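PDB 3HXL: uncharacterized protein DSY3957 from Desulfitobacterium hafniense, which is a phage tail sheath protein of the myovirus family and probably builds the contractile sheath around a phage tail tube. Local coordinates for residues G101-T106 / L119-N124; K339-N344 / R348-I353. One frame throughout, in Å; residues are numbered along the deposited sequence.

In the fold
The two contacts come in series along the chain: contact 1 closes at Asn124, long before contact 2 opens at Lys339. Their centres lie about 59 Å apart, on opposite sides of the centre of the chain, and their nearest atoms are about 43 Å apart. Contact 1 packs strand 103-107 of one antiparallel sheet on strand 117-123 of another, within the beta-sandwich region and about 40 Å from the chain's centre. Contact 2, about 19 Å from that centre, joins a short 3-10 turn to helix 344-364 in the C-terminal region. They share no strand or helix and do not touch, lying in different family regions of an elongated, multi-domain sheath subunit.

Contact 1: residues G101-T106 / L119-N124; sequences GNLTVT and LVIQEN
Val105 and Leu119 face each other from two different sheets, and the polar bonds of their backbones run to strands of their own sheet, Val105 to Val98 and Leu119 to Ala173. What meets between them is purely apolar. Leu119 does most of the work: its CD2 reaches Val105 CG2 at 3.5 Å and Leu103 CD2 at 4.0 Å, while the other branch, CD1, lies 4.1 Å from Val105 CG2. Leu103 uses the same methyl twice, since its CD2 also comes within 3.7 Å of Ile121 CD1. In Ile121, CG1 sits opposite the carbonyl carbon (chi1 -59°) and the chain then runs on extended, which carries the terminal methyl out to that leucine. All three pairs slant across one another, and all four residues are buried. Leu103 and Val105, two apart on one strand, both point toward the other sheet, as Leu119 and Ile121 do from theirs. The strand axes are 9.9 Å apart at their closest and run at 148°, roughly antiparallel, as in the facing sheets of a beta-sandwich. Phe161 of strand 159-162 touches Leu103 and Val105 from one sheet, whereas Val133 and Phe131 of strand 131-137 touch Leu119 and Ile121 in the other.

Contact 2: residues K339-N344 / R348-I353; sequences KQFAKN and RVLDGI
The first turns of helix 344-364, together with the 3-10 turn that leads into them, make this contact, and Lys343 between the two is the N-cap residue. Across it Asn344 O accepts the backbone N-H of Arg348, N to O 2.9 Å, a main-chain bond of the helix's first turns. The side chain of Arg348 then folds back over the same oxygen: its CG is 3.4 Å from Asn344 O, and a bend at chi3 (-84°) lays the guanidinium so that this oxygen stands 3.7 Å above one face, nearer the edge of the group than its middle. NH1 approaches Asn344 CB at 3.7 Å. What fixes the rotation of the guanidinium lies outside the two segments: NH2 makes a salt bridge to Asp326 OD2 and a hydrogen bond to Glu281 O. Asp326 OD1 takes Asn344 ND2, so one carboxylate ties down both side chains, and Gln232 NE2 reaches Asn344 OD1. Two residues further along the helix, Leu350 CD1 meets the Phe341 ring obliquely, 3.5 Å from CE2 and 4.0 Å from CZ, the two side chains crossing at about a right angle. The 3-10 turn carrying Phe341 is closed by Ala342 N to Lys339 O, 3.0 Å. Together these are the features of a helix N-terminus: an N-cap residue, then i to i+4 bonding from Asn344 to Arg348, preceded here by a 3-10 turn whose Phe341 packs on Leu350, at the start of helix 344-364 in the C-terminal region.

Contact 1: residues G101-T106 / L119-N124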
ATOM      1  N   GLY A 101      33.958  27.827   5.254  1.00 34.16           N
ATOM      2  CA  GLY A 101      34.540  28.839   4.393  1.00 31.28           C
ATOM      3  C   GLY A 101      33.524  29.343   3.385  1.00 27.53           C
ATOM      4  O   GLY A 101      32.480  29.884   3.757  1.00 30.43           O
ATOM      5  N   ASN A 102      33.822  29.159   2.104  1.00 15.97           N
ATOM      6  CA  ASN A 102      32.935  29.604   1.042  1.00 24.62           C
ATOM      7  C   ASN A 102      31.921  28.528   0.672  1.00 23.99           C
ATOM      8  O   ASN A 102      30.891  28.819   0.067  1.00 22.33           O
ATOM      9  CB  ASN A 102      33.752  29.975  -0.204  1.00 24.03           C
ATOM     10  CG  ASN A 102      34.737  31.101   0.057  1.00 31.12           C
ATOM     11  OD1 ASN A 102      34.360  32.168   0.544  1.00 26.34           O
ATOM     12  ND2 ASN A 102      36.007  30.869  -0.270  1.00 18.38           N
ATOM     13  N   LEU A 103      32.221  27.290   1.048  1.00 25.44           N
ATOM     14  CA  LEU A 103      31.364  26.155   0.730  1.00 27.17           C
ATOM     15  C   LEU A 103      30.237  25.872   1.708  1.00 24.37           C
ATOM     16  O   LEU A 103      30.429  25.873   2.922  1.00 24.20           O
ATOM     17  CB  LEU A 103      32.210  24.885   0.601  1.00 24.43           C
ATOM     18  CG  LEU A 103      31.449  23.594   0.283  1.00 25.20           C
ATOM     19  CD1 LEU A 103      30.901  23.660  -1.132  1.00 18.69           C
ATOM     20  CD2 LEU A 103      32.387  22.399   0.438  1.00 26.39           C
ATOM     21  N   THR A 104      29.055  25.632   1.159  1.00 25.30           N
ATOM     22  CA  THR A 104      27.902  25.282   1.968  1.00 24.05           C
ATOM     23  C   THR A 104      27.427  23.943   1.430  1.00 24.40           C
ATOM     24  O   THR A 104      27.330  23.751   0.216  1.00 25.83           O
ATOM     25  CB  THR A 104      26.777  26.331   1.860  1.00 26.11           C
ATOM     26  OG1 THR A 104      27.147  27.508   2.593  1.00 29.86           O
ATOM     27  CG2 THR A 104      25.480  25.779   2.434  1.00 29.46           C
ATOM     28  N   VAL A 105      27.183  23.008   2.343  1.00 26.48           N
ATOM     29  CA  VAL A 105      26.717  21.670   1.995  1.00 25.37           C
ATOM     30  C   VAL A 105      25.350  21.506   2.645  1.00 20.43           C
ATOM     31  O   VAL A 105      25.217  21.622   3.864  1.00 26.55           O
ATOM     32  CB  VAL A 105      27.653  20.577   2.546  1.00 28.01           C
ATOM     33  CG1 VAL A 105      27.216  19.211   2.030  1.00 27.11           C
ATOM     34  CG2 VAL A 105      29.085  20.872   2.141  1.00 26.87           C
ATOM     35  N   THR A 106      24.346  21.237   1.822  1.00 23.72           N
ATOM     36  CA  THR A 106      22.978  21.087   2.294  1.00 27.01           C
ATOM     37  C   THR A 106      22.401  19.728   1.906  1.00 25.59           C
ATOM     38  O   THR A 106      22.573  19.271   0.774  1.00 22.04           O
ATOM     39  CB  THR A 106      22.097  22.202   1.698  1.00 31.54           C
ATOM     40  OG1 THR A 106      22.738  23.468   1.910  1.00 21.05           O
ATOM     41  CG2 THR A 106      20.725  22.214   2.349  1.00 25.38           C
ATOM     42  N   LEU A 119      30.796  16.356   6.416  1.00 27.55           N
ATOM     43  CA  LEU A 119      31.664  16.773   5.321  1.00 26.72           C
ATOM     44  C   LEU A 119      33.131  16.677   5.725  1.00 28.85           C
ATOM     45  O   LEU A 119      33.501  17.036   6.841  1.00 28.67           O
ATOM     46  CB  LEU A 119      31.348  18.216   4.924  1.00 23.47           C
ATOM     47  CG  LEU A 119      32.350  18.879   3.976  1.00 31.26           C
ATOM     48  CD1 LEU A 119      32.244  18.252   2.598  1.00 32.33           C
ATOM     49  CD2 LEU A 119      32.077  20.373   3.908  1.00 30.63           C
ATOM     50  N   VAL A 120      33.952  16.184   4.806  1.00 28.37           N
ATOM     51  CA  VAL A 120      35.385  16.055   5.028  1.00 30.84           C
ATOM     52  C   VAL A 120      36.113  16.616   3.806  1.00 30.61           C
ATOM     53  O   VAL A 120      35.874  16.181   2.675  1.00 25.41           O
ATOM     54  CB  VAL A 120      35.793  14.575   5.236  1.00 32.59           C
ATOM     55  CG1 VAL A 120      37.313  14.461   5.361  1.00 33.38           C
ATOM     56  CG2 VAL A 120      35.128  14.025   6.493  1.00 29.08           C
ATOM     57  N   ILE A 121      36.984  17.596   4.042  1.00 28.29           N
ATOM     58  CA  ILE A 121      37.757  18.235   2.976  1.00 25.90           C
ATOM     59  C   ILE A 121      39.235  18.197   3.354  1.00 25.70           C
ATOM     60  O   ILE A 121      39.664  18.846   4.308  1.00 26.63           O
ATOM     61  CB  ILE A 121      37.322  19.711   2.770  1.00 24.73           C
ATOM     62  CG1 ILE A 121      35.834  19.770   2.419  1.00 28.10           C
ATOM     63  CG2 ILE A 121      38.128  20.345   1.643  1.00 27.48           C
ATOM     64  CD1 ILE A 121      35.291  21.183   2.308  1.00 34.79           C
ATOM     65  N   GLN A 122      40.003  17.417   2.606  1.00 27.58           N
ATOM     66  CA  GLN A 122      41.425  17.275   2.862  1.00 33.91           C
ATOM     67  C   GLN A 122      42.219  17.464   1.579  1.00 35.26           C
ATOM     68  O   GLN A 122      41.804  17.028   0.503  1.00 30.80           O
ATOM     69  CB  GLN A 122      41.710  15.889   3.455  1.00 35.54           C
ATOM     70  CG  GLN A 122      41.064  15.655   4.814  1.00 47.18           C
ATOM     71  CD  GLN A 122      41.804  16.349   5.945  1.00 49.93           C
ATOM     72  OE1 GLN A 122      42.903  15.940   6.320  1.00 55.25           O
ATOM     73  NE2 GLN A 122      41.208  17.409   6.488  1.00 39.80           N
ATOM     74  N   GLU A 123      43.361  18.134   1.697  1.00 39.37           N
ATOM     75  CA  GLU A 123      44.219  18.367   0.548  1.00 33.57           C
ATOM     76  C   GLU A 123      44.592  17.009  -0.034  1.00 30.05           C
ATOM     77  O   GLU A 123      44.894  16.072   0.707  1.00 29.28           O
ATOM     78  CB  GLU A 123      45.474  19.121   0.989  1.00 38.09           C
ATOM     79  CG  GLU A 123      46.519  19.308  -0.094  1.00 44.37           C
ATOM     80  CD  GLU A 123      47.764  19.996   0.434  1.00 40.03           C
ATOM     81  OE1 GLU A 123      47.660  21.167   0.856  1.00 42.93           O
ATOM     82  OE2 GLU A 123      48.840  19.363   0.432  1.00 43.21           O
ATOM     83  N   ASN A 124      44.548  16.901  -1.356  1.00 31.78           N
ATOM     84  CA  ASN A 124      44.882  15.655  -2.034  1.00 33.26           C
ATOM     85  C   ASN A 124      46.366  15.354  -1.838  1.00 43.20           C
ATOM     86  O   ASN A 124      47.205  16.249  -1.925  1.00 42.29           O
ATOM     87  CB  ASN A 124      44.543  15.773  -3.523  1.00 34.83           C
ATOM     88  CG  ASN A 124      44.866  14.513  -4.298  1.00 38.36           C
ATOM     89  OD1 ASN A 124      46.026  14.240  -4.613  1.00 38.26           O
ATOM     90  ND2 ASN A 124      43.835  13.732  -4.607  1.00 44.09           N
TER

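Contact 2: residues K339-N344 / R348-I353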
ATOM      1  N   LYS A 339     -23.899 -11.295   6.891  1.00 16.18           N
ATOM      2  CA  LYS A 339     -22.643 -11.516   7.597  1.00 21.99           C
ATOM      3  C   LYS A 339     -21.482 -11.917   6.685  1.00 23.29           C
ATOM      4  O   LYS A 339     -20.315 -11.719   7.035  1.00 20.66           O
ATOM      5  CB  LYS A 339     -22.830 -12.579   8.688  1.00 26.10           C
ATOM      6  CG  LYS A 339     -23.254 -13.935   8.163  1.00 40.30           C
ATOM      7  CD  LYS A 339     -23.217 -14.993   9.252  1.00 48.51           C
ATOM      8  CE  LYS A 339     -23.546 -16.365   8.683  1.00 49.28           C
ATOM      9  NZ  LYS A 339     -23.415 -17.439   9.706  1.00 63.67           N
ATOM     10  N   GLN A 340     -21.795 -12.478   5.520  1.00 22.05           N
ATOM     11  CA  GLN A 340     -20.750 -12.882   4.588  1.00 20.33           C
ATOM     12  C   GLN A 340     -19.894 -11.686   4.168  1.00 18.08           C
ATOM     13  O   GLN A 340     -18.702 -11.833   3.898  1.00 17.26           O
ATOM     14  CB  GLN A 340     -21.356 -13.558   3.346  1.00 26.30           C
ATOM     15  CG  GLN A 340     -22.430 -12.754   2.632  1.00 36.33           C
ATOM     16  CD  GLN A 340     -23.839 -13.062   3.133  1.00 48.02           C
ATOM     17  OE1 GLN A 340     -24.098 -13.077   4.341  1.00 45.32           O
ATOM     18  NE2 GLN A 340     -24.758 -13.305   2.199  1.00 38.52           N
ATOM     19  N   PHE A 341     -20.494 -10.498   4.121  1.00 15.29           N
ATOM     20  CA  PHE A 341     -19.753  -9.300   3.740  1.00 15.39           C
ATOM     21  C   PHE A 341     -18.673  -8.885   4.739  1.00 15.06           C
ATOM     22  O   PHE A 341     -17.830  -8.037   4.437  1.00 15.40           O
ATOM     23  CB  PHE A 341     -20.708  -8.121   3.498  1.00 12.97           C
ATOM     24  CG  PHE A 341     -21.459  -8.211   2.196  1.00 11.93           C
ATOM     25  CD1 PHE A 341     -22.612  -8.976   2.093  1.00 19.30           C
ATOM     26  CD2 PHE A 341     -20.987  -7.559   1.062  1.00 18.38           C
ATOM     27  CE1 PHE A 341     -23.288  -9.095   0.872  1.00 19.51           C
ATOM     28  CE2 PHE A 341     -21.655  -7.673  -0.161  1.00 17.55           C
ATOM     29  CZ  PHE A 341     -22.804  -8.441  -0.252  1.00 12.70           C
ATOM     30  N   ALA A 342     -18.692  -9.485   5.923  1.00 16.55           N
ATOM     31  CA  ALA A 342     -17.700  -9.168   6.948  1.00 14.37           C
ATOM     32  C   ALA A 342     -16.394  -9.928   6.713  1.00 13.87           C
ATOM     33  O   ALA A 342     -15.363  -9.600   7.301  1.00 15.06           O
ATOM     34  CB  ALA A 342     -18.252  -9.507   8.333  1.00 12.05           C
ATOM     35  N   LYS A 343     -16.444 -10.943   5.854  1.00 16.80           N
ATOM     36  CA  LYS A 343     -15.268 -11.755   5.547  1.00 13.13           C
ATOM     37  C   LYS A 343     -14.461 -11.106   4.431  1.00 10.81           C
ATOM     38  O   LYS A 343     -14.977 -10.851   3.344  1.00 12.94           O
ATOM     39  CB  LYS A 343     -15.702 -13.168   5.143  1.00 22.65           C
ATOM     40  CG  LYS A 343     -16.499 -13.889   6.236  1.00 20.27           C
ATOM     41  CD  LYS A 343     -16.993 -15.270   5.802  1.00 33.65           C
ATOM     42  CE  LYS A 343     -17.824 -15.928   6.908  1.00 41.95           C
ATOM     43  NZ  LYS A 343     -18.367 -17.262   6.511  1.00 49.56           N
ATOM     44  N   ASN A 344     -13.187 -10.852   4.696  1.00 10.77           N
ATOM     45  CA  ASN A 344     -12.358 -10.188   3.697  1.00 11.75           C
ATOM     46  C   ASN A 344     -12.163 -10.959   2.399  1.00 17.28           C
ATOM     47  O   ASN A 344     -11.997 -10.352   1.337  1.00 11.30           O
ATOM     48  CB  ASN A 344     -11.031  -9.775   4.326  1.00 11.90           C
ATOM     49  CG  ASN A 344     -11.216  -8.639   5.308  1.00 12.20           C
ATOM     50  OD1 ASN A 344     -11.939  -7.683   5.010  1.00 16.38           O
ATOM     51  ND2 ASN A 344     -10.582  -8.730   6.483  1.00 11.97           N
ATOM     52  N   ARG A 348     -12.801  -9.685  -1.334  1.00 15.37           N
ATOM     53  CA  ARG A 348     -11.846  -9.808  -2.433  1.00 15.45           C
ATOM     54  C   ARG A 348     -12.494 -10.371  -3.692  1.00 14.07           C
ATOM     55  O   ARG A 348     -12.234  -9.888  -4.795  1.00 15.69           O
ATOM     56  CB  ARG A 348     -10.649 -10.693  -2.047  1.00 17.35           C
ATOM     57  CG  ARG A 348      -9.619 -10.015  -1.135  1.00 14.68           C
ATOM     58  CD  ARG A 348      -8.357 -10.888  -0.938  1.00 15.21           C
ATOM     59  NE  ARG A 348      -8.470 -11.896   0.119  1.00 13.37           N
ATOM     60  CZ  ARG A 348      -8.448 -11.624   1.424  1.00 18.72           C
ATOM     61  NH1 ARG A 348      -8.329 -10.368   1.843  1.00 14.03           N
ATOM     62  NH2 ARG A 348      -8.517 -12.607   2.311  1.00 10.20           N
ATOM     63  N   VAL A 349     -13.335 -11.388  -3.548  1.00 16.70           N
ATOM     64  CA  VAL A 349     -13.962 -11.948  -4.737  1.00 15.28           C
ATOM     65  C   VAL A 349     -14.959 -10.971  -5.360  1.00 17.03           C
ATOM     66  O   VAL A 349     -15.011 -10.824  -6.586  1.00 16.93           O
ATOM     67  CB  VAL A 349     -14.645 -13.301  -4.449  1.00 24.48           C
ATOM     68  CG1 VAL A 349     -15.624 -13.175  -3.312  1.00 33.19           C
ATOM     69  CG2 VAL A 349     -15.343 -13.796  -5.713  1.00 29.65           C
ATOM     70  N   LEU A 350     -15.727 -10.281  -4.523  1.00 14.09           N
ATOM     71  CA  LEU A 350     -16.701  -9.320  -5.022  1.00 12.45           C
ATOM     72  C   LEU A 350     -16.019  -8.083  -5.607  1.00 19.07           C
ATOM     73  O   LEU A 350     -16.450  -7.568  -6.645  1.00 17.31           O
ATOM     74  CB  LEU A 350     -17.674  -8.920  -3.912  1.00 17.86           C
ATOM     75  CG  LEU A 350     -18.538 -10.054  -3.355  1.00 21.16           C
ATOM     76  CD1 LEU A 350     -19.576  -9.468  -2.410  1.00 18.01           C
ATOM     77  CD2 LEU A 350     -19.238 -10.798  -4.497  1.00 20.24           C
ATOM     78  N   ASP A 351     -14.964  -7.597  -4.954  1.00 16.35           N
ATOM     79  CA  ASP A 351     -14.244  -6.439  -5.483  1.00 18.24           C
ATOM     80  C   ASP A 351     -13.598  -6.854  -6.805  1.00 16.65           C
ATOM     81  O   ASP A 351     -13.473  -6.052  -7.736  1.00 17.69           O
ATOM     82  CB  ASP A 351     -13.166  -5.953  -4.501  1.00 13.62           C
ATOM     83  CG  ASP A 351     -13.752  -5.276  -3.269  1.00 19.70           C
ATOM     84  OD1 ASP A 351     -14.993  -5.139  -3.185  1.00 22.57           O
ATOM     85  OD2 ASP A 351     -12.966  -4.879  -2.376  1.00 20.42           O
ATOM     86  N   GLY A 352     -13.192  -8.119  -6.887  1.00 17.62           N
ATOM     87  CA  GLY A 352     -12.584  -8.617  -8.111  1.00 15.75           C
ATOM     88  C   GLY A 352     -13.587  -8.605  -9.248  1.00 15.83           C
ATOM     89  O   GLY A 352     -13.271  -8.216 -10.376  1.00 20.14           O
ATOM     90  N   ILE A 353     -14.807  -9.043  -8.953  1.00 15.94           N
ATOM     91  CA  ILE A 353     -15.864  -9.063  -9.955  1.00 16.95           C
ATOM     92  C   ILE A 353     -16.121  -7.637 -10.416  1.00 22.25           C
ATOM     93  O   ILE A 353     -16.214  -7.361 -11.614  1.00 21.68           O
ATOM     94  CB  ILE A 353     -17.164  -9.652  -9.379  1.00 16.96           C
ATOM     95  CG1 ILE A 353     -17.002 -11.163  -9.181  1.00 15.58           C
ATOM     96  CG2 ILE A 353     -18.339  -9.351 -10.304  1.00 17.18           C
ATOM     97  CD1 ILE A 353     -18.194 -11.824  -8.516  1.00 16.63           C
TER